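Local coordinates for (S)-imine reductase (Streptomyces sp. GF3546, PDB 4OQY), which reduces imines to amines with S selectivity, probably with NADPH as hydride donor, and takes part in the reductive amination of ketones, at residues Thr7-Gly12 with Asp55-Asn60; Ile63-Thr68 with Ile89-Ser94; Lys99-Ala104 with Gly159-Leu164; His114-Val119 with Leu164-Tyr169; Thr133-Pro138 with Thr153-Arg158. All coordinates share one frame; numbering follows the deposited sequence.

Contact 1: Thr7-Gly12 with Asp55-Asn60; sequences TVIGLG and DALSAN
Ala56 O takes a hydrogen bond of 2.8 Å from the hydroxyl OG1 of Thr7, and a weak one from Ala59 N further along its own segment. The contact lies in the Rossmann fold, where strand 6-9, an inner strand of the sheet between strands 29-32 and 62-65, is flanked by the end of helix 53-58. Thr7 sends its side chain straight at that helix. Its CG2 is anti to the backbone N, which leaves OG1 beside the N and aimed at the carbonyl (chi1 -71°). OG1 comes in with a C=O...donor angle of 146°, tilted 23° from the carbonyl plane. The methyl CG2 meanwhile rests 3.9 Å from Ala56 CB, so one threonine serves both the polar and the apolar need of a buried place. Alanine suits position 56, because a single methyl lets the helix come close to the strand and also touches Trp32 of the next strand. Two residues on, Ile9 faces the same way as Thr7 and meets Leu57, whose tip returns toward the strand. The chain then enters the glycine-rich turn of Gly10, Leu11 and Gly12; Leu11 and Gly12 belong to the NADPH site. Ile9 and Leu57 cross at about a right angle, methyl to methyl, with CD1 of Ile9 4.1 Å from CD2 of Leu57.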
# COMPACT_ATOMS: atom_id res chain seq x y z
N THR B 7 30.08 21.11 -0.49
CA THR B 7 30.56 20.16 -1.46
C THR B 7 29.50 19.09 -1.64
O THR B 7 28.88 18.65 -0.65
CB THR B 7 31.90 19.54 -1.01
OG1 THR B 7 32.94 20.53 -1.10
CG2 THR B 7 32.29 18.35 -1.86
N VAL B 8 29.27 18.69 -2.88
CA VAL B 8 28.42 17.57 -3.20
C VAL B 8 29.25 16.55 -3.99
O VAL B 8 29.81 16.86 -5.05
CB VAL B 8 27.16 17.99 -4.00
CG1 VAL B 8 26.31 16.77 -4.35
CG2 VAL B 8 26.33 19.01 -3.22
N ILE B 9 29.31 15.34 -3.46
CA ILE B 9 29.97 14.20 -4.12
C ILE B 9 28.91 13.19 -4.58
O ILE B 9 28.09 12.72 -3.78
CB ILE B 9 30.96 13.53 -3.14
CG1 ILE B 9 32.14 14.48 -2.88
CG2 ILE B 9 31.47 12.19 -3.67
CD1 ILE B 9 33.07 13.96 -1.78
N GLY B 10 28.93 12.81 -5.87
CA GLY B 10 27.87 11.96 -6.42
C GLY B 10 26.92 12.84 -7.22
O GLY B 10 26.15 13.60 -6.64
N LEU B 11 26.98 12.71 -8.54
CA LEU B 11 26.19 13.51 -9.45
C LEU B 11 25.32 12.65 -10.35
O LEU B 11 25.13 12.96 -11.53
CB LEU B 11 27.12 14.37 -10.31
CG LEU B 11 28.06 15.28 -9.55
CD1 LEU B 11 28.96 16.03 -10.52
CD2 LEU B 11 27.28 16.26 -8.68
N GLY B 12 24.76 11.59 -9.77
CA GLY B 12 23.57 10.98 -10.33
C GLY B 12 22.40 11.95 -10.24
O GLY B 12 22.54 13.12 -9.84
N ASP B 55 40.45 17.40 -3.22
CA ASP B 55 40.17 18.84 -3.44
C ASP B 55 38.72 19.19 -3.13
O ASP B 55 38.42 20.28 -2.59
CB ASP B 55 40.55 19.24 -4.87
CG ASP B 55 42.05 19.20 -5.11
OD1 ASP B 55 42.78 19.72 -4.25
OD2 ASP B 55 42.52 18.61 -6.12
N ALA B 56 37.80 18.27 -3.45
CA ALA B 56 36.39 18.41 -3.07
C ALA B 56 36.23 18.49 -1.55
O ALA B 56 35.47 19.31 -1.02
CB ALA B 56 35.57 17.25 -3.64
N LEU B 57 36.95 17.62 -0.84
CA LEU B 57 36.85 17.55 0.59
C LEU B 57 37.47 18.74 1.23
O LEU B 57 36.91 19.28 2.18
CB LEU B 57 37.54 16.30 1.13
CG LEU B 57 36.86 14.99 0.78
CD1 LEU B 57 37.70 13.84 1.29
CD2 LEU B 57 35.46 14.93 1.36
N SER B 58 38.61 19.18 0.72
CA SER B 58 39.28 20.33 1.30
C SER B 58 38.52 21.63 1.07
O SER B 58 38.68 22.62 1.80
CB SER B 58 40.69 20.44 0.75
OG SER B 58 41.45 21.37 1.51
N ALA B 59 37.68 21.65 0.04
CA ALA B 59 37.00 22.90 -0.31
C ALA B 59 36.03 23.42 0.73
O ALA B 59 35.76 24.63 0.77
CB ALA B 59 36.27 22.74 -1.64
N ASN B 60 35.46 22.54 1.55
CA ASN B 60 34.34 22.90 2.43
C ASN B 60 34.32 22.04 3.69
O ASN B 60 34.87 20.92 3.71
CB ASN B 60 33.00 22.73 1.70
CG ASN B 60 32.78 23.75 0.57
OD1 ASN B 60 32.70 23.41 -0.62
ND2 ASN B 60 32.67 24.99 0.95

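Contact 2: Ile63-Thr68 with Ile89-Ser94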
# COMPACT_ATOMS: atom_id res chain seq x y z
N ILE B 63 30.17 18.32 3.62
CA ILE B 63 30.29 17.40 2.51
C ILE B 63 29.02 16.57 2.44
O ILE B 63 28.75 15.74 3.31
CB ILE B 63 31.48 16.43 2.73
CG1 ILE B 63 32.75 17.20 3.14
CG2 ILE B 63 31.69 15.56 1.51
CD1 ILE B 63 33.27 18.22 2.14
N VAL B 64 28.26 16.78 1.38
CA VAL B 64 27.03 16.05 1.13
C VAL B 64 27.30 14.94 0.15
O VAL B 64 27.79 15.16 -0.97
CB VAL B 64 25.98 16.97 0.48
CG1 VAL B 64 24.72 16.18 0.14
CG2 VAL B 64 25.67 18.12 1.42
N LEU B 65 26.94 13.73 0.55
CA LEU B 65 27.13 12.55 -0.27
C LEU B 65 25.79 12.06 -0.75
O LEU B 65 24.86 11.85 0.03
CB LEU B 65 27.78 11.41 0.54
CG LEU B 65 29.06 11.66 1.33
CD1 LEU B 65 29.46 10.37 2.02
CD2 LEU B 65 30.23 12.17 0.49
N SER B 66 25.71 11.87 -2.06
CA SER B 66 24.54 11.32 -2.69
C SER B 66 24.98 10.17 -3.58
O SER B 66 25.18 10.35 -4.79
CB SER B 66 23.85 12.38 -3.54
OG SER B 66 22.60 11.89 -3.95
N LEU B 67 25.18 9.01 -2.97
CA LEU B 67 25.74 7.84 -3.66
C LEU B 67 24.81 6.66 -3.52
O LEU B 67 23.86 6.69 -2.76
CB LEU B 67 27.13 7.52 -3.10
CG LEU B 67 28.15 8.64 -3.34
CD1 LEU B 67 29.34 8.55 -2.40
CD2 LEU B 67 28.63 8.66 -4.79
N THR B 68 25.05 5.60 -4.28
CA THR B 68 24.09 4.51 -4.35
C THR B 68 23.93 3.75 -3.03
O THR B 68 22.83 3.34 -2.67
CB THR B 68 24.41 3.52 -5.50
OG1 THR B 68 24.71 4.26 -6.68
CG2 THR B 68 23.22 2.63 -5.80
N ILE B 89 30.18 15.10 7.39
CA ILE B 89 29.63 14.33 6.29
C ILE B 89 28.12 14.19 6.46
O ILE B 89 27.66 13.56 7.41
CB ILE B 89 30.26 12.95 6.25
CG1 ILE B 89 31.77 13.09 6.10
CG2 ILE B 89 29.68 12.14 5.10
CD1 ILE B 89 32.51 11.83 6.42
N ALA B 90 27.37 14.80 5.56
CA ALA B 90 25.93 14.62 5.50
C ALA B 90 25.69 13.53 4.48
O ALA B 90 25.65 13.78 3.27
CB ALA B 90 25.26 15.93 5.10
N ASN B 91 25.66 12.29 4.98
CA ASN B 91 25.53 11.11 4.14
C ASN B 91 24.06 10.82 3.81
O ASN B 91 23.33 10.30 4.65
CB ASN B 91 26.15 9.93 4.85
CG ASN B 91 26.28 8.73 3.95
OD1 ASN B 91 25.74 8.71 2.85
ND2 ASN B 91 27.01 7.74 4.40
N LEU B 92 23.64 11.19 2.59
CA LEU B 92 22.26 11.05 2.13
C LEU B 92 22.11 9.82 1.24
O LEU B 92 21.11 9.68 0.54
CB LEU B 92 21.79 12.32 1.39
CG LEU B 92 21.94 13.71 2.05
CD1 LEU B 92 20.96 14.72 1.46
CD2 LEU B 92 21.83 13.72 3.56
N SER B 93 23.07 8.90 1.31
CA SER B 93 23.00 7.63 0.59
C SER B 93 22.14 6.61 1.37
O SER B 93 22.33 6.48 2.57
CB SER B 93 24.43 7.04 0.41
OG SER B 93 25.40 7.98 -0.06
N SER B 94 21.25 5.85 0.71
CA SER B 94 20.43 4.77 1.36
C SER B 94 21.26 3.60 1.83
O SER B 94 22.04 3.07 1.06
CB SER B 94 19.36 4.18 0.39
OG SER B 94 18.90 2.84 0.79
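The flat carboxamide of Asn91 has CD1 of Leu65 over one face, 4.1 Å from its CG, while its oxygen works at the rim. There OD1 accepts from Ser93 OG in the carbonyl plane and from Ser93 N, which is tilted out of that plane. The second bond closes an Asx turn. With CG anti to its backbone N (chi1 -170°), the asparagine lies alongside its own chain and braces the bend that follows strand 88-91. Ser93 OG is used twice: it donates to Asn91 OD1 at 3.0 Å and accepts from Leu67 N at 3.1 Å.

Before the turns, the strands pair in parallel within the beta-alpha-beta unit of strand 62-65, helix 70-77 and strand 88-91. Ala90 N binds Ile63 O at 2.8 Å, and Leu65 N binds Ala90 O at 3.0 Å with a nearly straight N-H (170°). Leu92 N continues the ladder to Leu65 O at 2.9 Å. On the face shared by Leu65 and Ile89, CD1 of the leucine packs 3.6 Å from CG2 of the isoleucine, the branched chains suiting a buried sheet. On the other face the small Ala90 sits beside Val64, and Leu92 CG lies near Val64 CG1.

Leu67, Thr68 and Ser94 belong to the NADPH site, and Ser94 OG also bonds to His243 of the second subunit. Past the last ladder bond, side-chain acceptors of Ser93 and Asn91 take over from backbone carbonyls, which is consistent with a defined shape for the loops that carry these three residues.

Contact 3: Lys99-Ala104 with Gly159-Leu164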
# COMPACT_ATOMS: atom_id res chain seq x y z
N LYS B 99 24.61 -0.15 9.09
CA LYS B 99 25.67 0.48 8.28
C LYS B 99 25.89 1.95 8.66
O LYS B 99 27.02 2.40 8.71
CB LYS B 99 25.39 0.36 6.78
CG LYS B 99 25.56 -1.05 6.24
CD LYS B 99 27.02 -1.39 6.00
CE LYS B 99 27.22 -2.36 4.84
NZ LYS B 99 26.23 -3.47 4.80
N ALA B 100 24.80 2.69 8.89
CA ALA B 100 24.89 4.09 9.33
C ALA B 100 25.66 4.20 10.65
O ALA B 100 26.50 5.09 10.83
CB ALA B 100 23.49 4.69 9.46
N ARG B 101 25.37 3.29 11.58
CA ARG B 101 26.02 3.31 12.89
C ARG B 101 27.52 3.06 12.72
O ARG B 101 28.34 3.75 13.33
CB ARG B 101 25.40 2.26 13.81
CG ARG B 101 24.02 2.67 14.28
CD ARG B 101 23.23 1.51 14.86
NE ARG B 101 21.90 1.96 15.29
CZ ARG B 101 20.76 1.29 15.15
NH1 ARG B 101 20.71 0.09 14.58
NH2 ARG B 101 19.63 1.84 15.59
N GLU B 102 27.86 2.11 11.86
CA GLU B 102 29.25 1.79 11.59
C GLU B 102 29.96 2.96 10.93
O GLU B 102 31.09 3.29 11.25
CB GLU B 102 29.30 0.52 10.74
CG GLU B 102 30.65 0.15 10.12
CD GLU B 102 30.54 -1.12 9.28
OE1 GLU B 102 29.93 -1.08 8.19
OE2 GLU B 102 31.07 -2.17 9.72
N ALA B 103 29.28 3.60 9.97
CA ALA B 103 29.87 4.71 9.26
C ALA B 103 30.16 5.90 10.17
O ALA B 103 31.19 6.55 10.02
CB ALA B 103 29.00 5.11 8.10
N ALA B 104 29.25 6.18 11.10
CA ALA B 104 29.45 7.26 12.07
C ALA B 104 30.71 7.05 12.92
O ALA B 104 31.52 7.98 13.11
CB ALA B 104 28.23 7.41 12.95
N GLY B 159 16.90 12.31 16.16
CA GLY B 159 17.63 11.88 17.37
C GLY B 159 19.12 11.71 17.16
O GLY B 159 19.62 11.92 16.07
N GLU B 160 19.82 11.31 18.21
CA GLU B 160 21.29 11.26 18.19
C GLU B 160 21.85 10.09 17.39
O GLU B 160 22.82 10.22 16.65
CB GLU B 160 21.85 11.25 19.61
CG GLU B 160 21.94 12.64 20.24
CD GLU B 160 23.27 13.34 19.99
OE1 GLU B 160 24.28 12.63 19.76
OE2 GLU B 160 23.33 14.60 20.05
N ASP B 161 21.26 8.92 17.58
CA ASP B 161 21.82 7.74 16.99
C ASP B 161 21.83 7.85 15.46
O ASP B 161 20.81 8.18 14.82
CB ASP B 161 21.11 6.47 17.43
CG ASP B 161 21.84 5.23 16.93
OD1 ASP B 161 22.79 4.80 17.62
OD2 ASP B 161 21.49 4.74 15.84
N ALA B 162 22.99 7.53 14.91
CA ALA B 162 23.21 7.56 13.49
C ALA B 162 22.25 6.65 12.68
O ALA B 162 21.97 6.95 11.52
CB ALA B 162 24.67 7.20 13.21
N GLY B 163 21.77 5.57 13.28
CA GLY B 163 20.88 4.64 12.58
C GLY B 163 19.44 5.10 12.45
O GLY B 163 18.71 4.56 11.62
N LEU B 164 19.04 6.09 13.25
CA LEU B 164 17.63 6.51 13.29
C LEU B 164 17.10 7.04 11.95
O LEU B 164 16.04 6.60 11.52
CB LEU B 164 17.39 7.57 14.37
CG LEU B 164 17.38 7.01 15.79
CD1 LEU B 164 17.52 8.11 16.82
CD2 LEU B 164 16.11 6.21 16.04
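Arg101 leaves its helix with CG beside the backbone N (chi1 -73°) and then runs extended from CG to NE, reaching Asp161, whose CG stands anti to its own backbone N (chi1 -172°). The two side chains cross at about a right angle, and Arg101 NE donates to Asp161 OD2 at 2.9 Å in a salt bridge. The aspartate oxygen is met on its syn side, 25° out of the carboxylate plane. From the opposite face of that plane Gly163 N reaches the same OD2 at 2.7 Å, a capping bond for the turn that opens helix 163-192. Aspartate suits this place because one oxygen can take both the helix N-H and the arginine. Arg101 has further partners: NH1 pairs with Asp98, and NH2 bonds to Asn193 of the second subunit.

The contact ties helix 97-109, beside the Rossmann sheet, to the start of the long helix leading into the C-terminal domain, an overall layout as in the 6-phosphogluconate dehydrogenase relatives. Bare glycine at 163 leaves room for the guanidinium, over one face of which its CA lies. Below the charged pair the surfaces are made of methyls. Such small side chains let the CA atoms of Arg101 and Ala162 approach to 5.1 Å. Ala104 CB meets Ala162 CB at 3.6 Å. Ala100 CB lies 3.4 Å from Ala162 O and beside the CA of Gly163.

Contact 4: His114-Val119 with Leu164-Tyr169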
# COMPACT_ATOMS: atom_id res chain seq x y z
N HIS B 114 29.38 12.74 11.39
CA HIS B 114 28.53 12.10 10.41
C HIS B 114 27.09 12.38 10.73
O HIS B 114 26.65 12.12 11.84
CB HIS B 114 28.76 10.62 10.48
CG HIS B 114 27.98 9.82 9.49
ND1 HIS B 114 26.73 9.31 9.77
CD2 HIS B 114 28.32 9.34 8.28
CE1 HIS B 114 26.32 8.58 8.74
NE2 HIS B 114 27.28 8.58 7.83
N LEU B 115 26.38 12.93 9.74
CA LEU B 115 24.92 13.09 9.78
C LEU B 115 24.30 12.14 8.79
O LEU B 115 24.64 12.14 7.60
CB LEU B 115 24.48 14.52 9.42
CG LEU B 115 24.86 15.67 10.37
CD1 LEU B 115 24.44 17.01 9.79
CD2 LEU B 115 24.26 15.49 11.76
N THR B 116 23.37 11.35 9.28
CA THR B 116 22.62 10.44 8.44
C THR B 116 21.38 11.18 7.91
O THR B 116 20.58 11.73 8.69
CB THR B 116 22.17 9.20 9.23
OG1 THR B 116 23.30 8.63 9.91
CG2 THR B 116 21.58 8.15 8.29
N GLY B 117 21.23 11.16 6.59
CA GLY B 117 20.06 11.74 5.93
C GLY B 117 19.28 10.68 5.18
O GLY B 117 19.86 9.90 4.44
N GLY B 118 17.96 10.63 5.40
CA GLY B 118 17.06 9.79 4.61
C GLY B 118 16.09 10.66 3.79
O GLY B 118 15.12 11.18 4.33
N VAL B 119 16.39 10.82 2.51
CA VAL B 119 15.63 11.74 1.64
C VAL B 119 14.31 11.06 1.30
O VAL B 119 14.29 9.90 0.92
CB VAL B 119 16.41 12.12 0.36
CG1 VAL B 119 15.59 13.04 -0.54
CG2 VAL B 119 17.73 12.80 0.76
N LEU B 164 19.04 6.09 13.25
CA LEU B 164 17.63 6.51 13.29
C LEU B 164 17.10 7.04 11.95
O LEU B 164 16.04 6.60 11.52
CB LEU B 164 17.39 7.57 14.37
CG LEU B 164 17.38 7.01 15.79
CD1 LEU B 164 17.52 8.11 16.82
CD2 LEU B 164 16.11 6.21 16.04
N ALA B 165 17.82 7.93 11.29
CA ALA B 165 17.30 8.49 10.02
C ALA B 165 17.23 7.39 9.00
O ALA B 165 16.34 7.38 8.16
CB ALA B 165 18.18 9.60 9.49
N ALA B 166 18.19 6.44 9.07
CA ALA B 166 18.17 5.33 8.14
C ALA B 166 16.99 4.41 8.41
O ALA B 166 16.41 3.88 7.48
CB ALA B 166 19.49 4.57 8.16
N MET B 167 16.62 4.25 9.68
CA MET B 167 15.50 3.40 10.06
C MET B 167 14.22 3.99 9.48
O MET B 167 13.42 3.27 8.89
CB MET B 167 15.40 3.24 11.59
CG MET B 167 14.28 2.34 12.12
SD MET B 167 12.67 3.14 12.32
CE MET B 167 12.98 4.21 13.71
N TYR B 168 14.03 5.29 9.66
CA TYR B 168 12.81 5.91 9.15
C TYR B 168 12.73 5.78 7.64
O TYR B 168 11.67 5.49 7.10
CB TYR B 168 12.76 7.38 9.50
CG TYR B 168 12.33 7.71 10.90
CD1 TYR B 168 13.20 7.56 11.98
CD2 TYR B 168 11.05 8.21 11.16
CE1 TYR B 168 12.82 7.90 13.27
CE2 TYR B 168 10.66 8.53 12.44
CZ TYR B 168 11.54 8.40 13.49
OH TYR B 168 11.13 8.75 14.75
N TYR B 169 13.86 5.98 6.96
CA TYR B 169 13.90 5.82 5.50
C TYR B 169 13.55 4.40 5.08
O TYR B 169 12.73 4.20 4.20
CB TYR B 169 15.26 6.21 4.91
CG TYR B 169 15.32 6.05 3.41
CD1 TYR B 169 14.81 7.02 2.57
CD2 TYR B 169 15.88 4.91 2.83
CE1 TYR B 169 14.84 6.86 1.19
CE2 TYR B 169 15.93 4.75 1.47
CZ TYR B 169 15.41 5.74 0.65
OH TYR B 169 15.44 5.58 -0.70
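Thr116 and Ala165 meet by methyl packing. With OG1 of Thr116 beside the backbone N (chi1 -51°), CG2 stands anti to that N and turns to the helix, 3.9 Å from Ala165 CB and 4.1 Å from Ala166 CB. Threonine fits because its two branches part, the hydroxyl to a hydrogen bond with Ala162 O and the methyl to the helix. Further along, Gly118 offers its bare CA to Tyr169 CB at 4.0 Å.

These small residues let the start of helix 163-192 lie almost directly on strand 113-119 of the Rossmann sheet. The short axes come within 6.8 Å and run at 13° to each other, in the same direction. A CB on Gly118 would clash with Tyr169 CB, which is why glycine suits the place.

The remaining contacts set carbon against carbonyl oxygen. Ala165 CB sits 3.3 Å from Thr116 O. The ring of Tyr169, with CG anti to its backbone N, reaches past the strand end and puts its edge on Val119 O, CE1 being 3.1 Å away. The same tyrosine touches Ser94 of the NADPH site, while the side chain of Val119 starts away from the helix.

Contact 5: Thr133-Pro138 with Thr153-Arg158; sequences TYYSGP and TNADYR
This is a parallel strand pair at the far edge of the sheet, where strand 154-157 lies outermost within the chain beside strand 132-136. Four backbone bonds lace it: Thr133 N to Asn154 O, Asp156 N to Thr133 O, Tyr135 N to Asp156 O and Arg158 N to Tyr135 O, the last 2.8 Å long. At the entrance two threonines cross at about a right angle, Thr133 OG1 donating to Thr153 OG1 at 2.7 Å. Thr153 OG1 donates a hydrogen bond to Asn154 O and accepts from a water that also touches Tyr135 OH. The Tyr135 ring meets Ala155 obliquely, CE2 3.7 Å from CB, and Thr133 CG2 lies above one face, offset toward the rim. At the exit Tyr157, with CG anti to its backbone N (chi1 -179°), stretches along the neighbouring strand, and its OH donates to Gly137 O at 2.7 Å. On the other face Arg158 bends back to a salt bridge with Asp156, NE to OD1 3.0 Å; Asp156 OD2 bonds to Tyr203 OH of the second subunit. With helix 139-149 between them, the strands form a beta-alpha-beta crossover that extends the Rossmann sheet with two strands antiparallel to the others.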
# COMPACT_ATOMS: atom_id res chain seq x y z
N THR B 133 13.49 15.45 4.61
CA THR B 133 14.56 14.49 4.81
C THR B 133 14.66 14.22 6.31
O THR B 133 14.69 15.15 7.12
CB THR B 133 15.91 15.04 4.28
OG1 THR B 133 15.82 15.26 2.86
CG2 THR B 133 17.09 14.08 4.56
N TYR B 134 14.72 12.95 6.66
CA TYR B 134 15.06 12.53 8.03
C TYR B 134 16.54 12.74 8.31
O TYR B 134 17.37 12.37 7.49
CB TYR B 134 14.78 11.05 8.22
CG TYR B 134 13.38 10.62 7.88
CD1 TYR B 134 12.32 10.97 8.69
CD2 TYR B 134 13.12 9.81 6.78
CE1 TYR B 134 11.04 10.55 8.41
CE2 TYR B 134 11.83 9.42 6.47
CZ TYR B 134 10.80 9.78 7.29
OH TYR B 134 9.52 9.40 7.03
N TYR B 135 16.87 13.28 9.48
CA TYR B 135 18.27 13.45 9.88
C TYR B 135 18.49 12.87 11.26
O TYR B 135 17.61 12.94 12.12
CB TYR B 135 18.68 14.93 9.89
CG TYR B 135 18.94 15.46 8.51
CD1 TYR B 135 20.11 15.15 7.83
CD2 TYR B 135 17.99 16.26 7.86
CE1 TYR B 135 20.33 15.62 6.55
CE2 TYR B 135 18.20 16.71 6.58
CZ TYR B 135 19.37 16.41 5.93
OH TYR B 135 19.55 16.88 4.65
N SER B 136 19.66 12.25 11.45
CA SER B 136 20.08 11.81 12.76
C SER B 136 21.60 11.90 12.88
O SER B 136 22.32 11.89 11.89
CB SER B 136 19.54 10.41 13.11
OG SER B 136 20.10 9.37 12.31
N GLY B 137 22.06 11.98 14.12
CA GLY B 137 23.46 12.26 14.40
C GLY B 137 23.60 13.30 15.50
O GLY B 137 22.62 13.66 16.15
N PRO B 138 24.82 13.79 15.72
CA PRO B 138 24.98 14.73 16.83
C PRO B 138 24.16 16.02 16.66
O PRO B 138 24.19 16.68 15.62
CB PRO B 138 26.48 15.00 16.85
CG PRO B 138 27.02 14.48 15.55
CD PRO B 138 26.10 13.40 15.11
N THR B 153 15.56 20.47 1.46
CA THR B 153 14.28 19.96 1.91
C THR B 153 14.10 20.48 3.33
O THR B 153 15.06 20.91 3.95
CB THR B 153 14.25 18.39 1.98
OG1 THR B 153 15.14 17.91 3.00
CG2 THR B 153 14.61 17.69 0.65
N ASN B 154 12.90 20.38 3.88
CA ASN B 154 12.76 20.45 5.33
C ASN B 154 13.73 19.39 5.94
O ASN B 154 13.96 18.33 5.35
CB ASN B 154 11.29 20.21 5.74
CG ASN B 154 11.07 20.10 7.26
OD1 ASN B 154 10.70 21.09 7.91
ND2 ASN B 154 11.27 18.91 7.83
N ALA B 155 14.30 19.72 7.10
CA ALA B 155 15.29 18.88 7.76
C ALA B 155 14.69 18.42 9.07
O ALA B 155 14.50 19.21 9.98
CB ALA B 155 16.55 19.69 8.00
N ASP B 156 14.33 17.14 9.15
CA ASP B 156 13.54 16.67 10.25
C ASP B 156 14.46 15.83 11.12
O ASP B 156 14.73 14.69 10.79
CB ASP B 156 12.35 15.86 9.72
CG ASP B 156 11.49 15.29 10.83
OD1 ASP B 156 11.74 15.55 12.03
OD2 ASP B 156 10.53 14.56 10.51
N TYR B 157 14.96 16.44 12.20
CA TYR B 157 15.90 15.78 13.12
C TYR B 157 15.17 14.80 14.02
O TYR B 157 14.19 15.16 14.67
CB TYR B 157 16.65 16.81 13.99
CG TYR B 157 17.66 16.19 14.95
CD1 TYR B 157 18.92 15.83 14.51
CD2 TYR B 157 17.36 16.02 16.30
CE1 TYR B 157 19.86 15.26 15.37
CE2 TYR B 157 18.29 15.46 17.18
CZ TYR B 157 19.54 15.09 16.71
OH TYR B 157 20.49 14.54 17.54
N ARG B 158 15.64 13.55 14.02
CA ARG B 158 14.94 12.45 14.67
C ARG B 158 15.65 11.90 15.91
O ARG B 158 15.06 11.11 16.63
CB ARG B 158 14.72 11.28 13.68
CG ARG B 158 13.93 11.60 12.41
CD ARG B 158 12.43 11.61 12.64
NE ARG B 158 11.96 12.81 13.30
CZ ARG B 158 11.13 12.86 14.33
NH1 ARG B 158 10.57 11.78 14.87
NH2 ARG B 158 10.82 14.04 14.81
O HOH W 1 17.70 18.56 3.69

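Contacts 1, 2, 4 and 5 all reach one mixed sheet, in which strands 6-9, 62-65, 88-91, 113-119, 132-136 and 154-157 follow side by side. Contacts 1 and 4 are the buried ones, each setting a helix on a strand, but contact 1 has a side-chain hydrogen bond while contact 4 relies on small residues. Contacts 2, 3 and 5 are partly buried. Contacts 2 and 5 are strand pairs with backbone ladders, and contact 2 ends in NADPH-binding loops. Contact 3 joins helix 97-109 to the turn that starts helix 163-192, its salt bridge partly exposed, and shares Leu164 with contact 4. Contacts 2 to 5 all reach the second subunit, contact 5 through Tyr134, Asp156 and Arg158.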